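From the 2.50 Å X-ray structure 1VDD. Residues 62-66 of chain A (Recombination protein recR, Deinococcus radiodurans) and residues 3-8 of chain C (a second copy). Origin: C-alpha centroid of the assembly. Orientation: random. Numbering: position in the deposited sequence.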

# COMPACT_ATOMS: atom_id res chain seq x y z
N ASN A 62 -8.25 -33.28 6.14
CA ASN A 62 -8.89 -32.22 5.39
C ASN A 62 -10.24 -31.98 6.05
O ASN A 62 -10.88 -32.91 6.53
N ILE A 63 -10.70 -30.73 6.09
CA ILE A 63 -11.96 -30.42 6.74
C ILE A 63 -13.22 -30.96 6.07
O ILE A 63 -13.38 -30.85 4.84
N THR A 64 -14.11 -31.56 6.87
CA THR A 64 -15.39 -32.07 6.37
C THR A 64 -16.42 -32.19 7.48
O THR A 64 -16.20 -31.76 8.60
N ASP A 65 -17.55 -32.80 7.12
CA ASP A 65 -18.66 -33.02 8.04
C ASP A 65 -19.14 -34.48 7.98
O ASP A 65 -20.21 -34.81 8.50
N ALA A 66 -18.33 -35.35 7.37
CA ALA A 66 -18.69 -36.77 7.24
C ALA A 66 -17.73 -37.75 7.92
O ALA A 66 -17.00 -37.38 8.84
N TYR C 3 -17.13 -28.39 0.21
CA TYR C 3 -18.34 -29.15 -0.07
C TYR C 3 -19.33 -29.13 1.08
O TYR C 3 -20.53 -28.97 0.86
N PRO C 4 -18.85 -29.31 2.32
CA PRO C 4 -19.78 -29.30 3.46
C PRO C 4 -20.57 -28.00 3.66
O PRO C 4 -20.01 -26.94 3.91
N PRO C 5 -21.91 -28.09 3.55
CA PRO C 5 -22.81 -26.95 3.71
C PRO C 5 -22.52 -26.03 4.87
O PRO C 5 -22.76 -24.83 4.79
N SER C 6 -21.98 -26.58 5.94
CA SER C 6 -21.67 -25.77 7.11
C SER C 6 -20.64 -24.71 6.73
O SER C 6 -20.76 -23.54 7.10
N LEU C 7 -19.62 -25.15 6.00
CA LEU C 7 -18.53 -24.29 5.55
C LEU C 7 -19.04 -23.30 4.50
O LEU C 7 -18.95 -22.09 4.68
N VAL C 8 -19.57 -23.84 3.42
CA VAL C 8 -20.09 -23.03 2.33
C VAL C 8 -21.04 -21.93 2.80
O VAL C 8 -20.96 -20.78 2.33

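This small contact, 205 Å² summed over both sides, joins a short strand of one copy of the protein to the first turn of a helix in another, and it rests on packing alone: no hydrogen bond crosses it. Along chain C, Tyr C3 comes first and takes no part. Its CA-to-CB bond points sideways; its chi1 is m, and even its nearest side-chain atom, CB, is 6.5 Å from CG2 of Thr A64.

Pro C4 is the centre of the contact and has the largest area covered. Its CA-to-CB bond points toward chain A, and its ring, puckered C-gamma endo, brings CG 4.2 Å from CA of Thr A64. The CA-to-CB bond of Thr A64, chi1 p, points away from chain C, so the ring meets its backbone at CA. Asp A65, also p, turns toward chain C and sets OD1 3.2 Å from CB of Pro C4, a close van der Waals contact. Proline suits this N-cap position: it has no amide hydrogen to satisfy, and its compact ring offers a rigid apolar surface. O of Pro C4 accepts a 3.2 Å hydrogen bond from N of Val C8 and a weak one of 2.8 Å from N of Leu C7.

Pro C5 opens the helix, where no helical hydrogen bond is lost for want of an amide hydrogen. It points sideways, yet its CD still comes 3.6 Å from OD1 of Asp A65. Ser C6, with chi1 at -35°, points toward chain A, but its OG is 4.4 Å from Asp A65 OD1, too far for a hydrogen bond; OG is satisfied elsewhere in the structure.

Leu C7 also points toward chain A. Extended with both chi angles in t, it brings CD1 to 4.4 Å from CG2 of Ile A63, whose chi angles are m and t. Two branched aliphatic side chains suit this buried apolar contact, loose as it is. Val C8 is out of reach.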

# COMPACT_ATOMS: atom_id res chain seq x y z
CB ASN A 62 -9.06 -32.66 3.93
CG ASN A 62 -9.53 -31.54 3.05
OD1 ASN A 62 -9.01 -30.42 3.11
ND2 ASN A 62 -10.52 -31.82 2.20
CB ILE A 63 -12.10 -28.89 6.95
CG1 ILE A 63 -11.11 -28.43 8.03
CG2 ILE A 63 -13.52 -28.51 7.36
CD1 ILE A 63 -11.19 -26.96 8.34
CB THR A 64 -15.30 -33.48 5.70
OG1 THR A 64 -14.60 -34.38 6.57
CG2 THR A 64 -14.61 -33.40 4.35
CB ASP A 65 -19.82 -32.09 7.64
CG ASP A 65 -20.28 -32.32 6.21
OD1 ASP A 65 -21.17 -31.59 5.73
OD2 ASP A 65 -19.76 -33.25 5.55
CB ALA A 66 -18.82 -37.13 5.76
CB TYR C 3 -18.00 -30.61 -0.41
CG TYR C 3 -17.16 -30.78 -1.65
CD1 TYR C 3 -15.79 -30.50 -1.62
CD2 TYR C 3 -17.73 -31.14 -2.86
CE1 TYR C 3 -15.01 -30.57 -2.77
CE2 TYR C 3 -16.95 -31.22 -4.03
CZ TYR C 3 -15.59 -30.93 -3.97
OH TYR C 3 -14.82 -30.96 -5.11
CB PRO C 4 -18.88 -29.66 4.65
CG PRO C 4 -17.54 -29.18 4.22
CD PRO C 4 -17.47 -29.55 2.77
CB PRO C 5 -24.19 -27.61 3.82
CG PRO C 5 -23.92 -29.05 4.06
CD PRO C 5 -22.67 -29.32 3.30
CB SER C 6 -21.11 -26.66 8.21
OG SER C 6 -21.74 -27.93 8.17
CB LEU C 7 -17.41 -25.15 4.96
CG LEU C 7 -15.98 -24.62 5.05
CD1 LEU C 7 -15.03 -25.64 4.46
CD2 LEU C 7 -15.86 -23.31 4.34
CB VAL C 8 -20.80 -23.92 1.29
CG1 VAL C 8 -21.39 -23.07 0.17
CG2 VAL C 8 -19.81 -24.92 0.72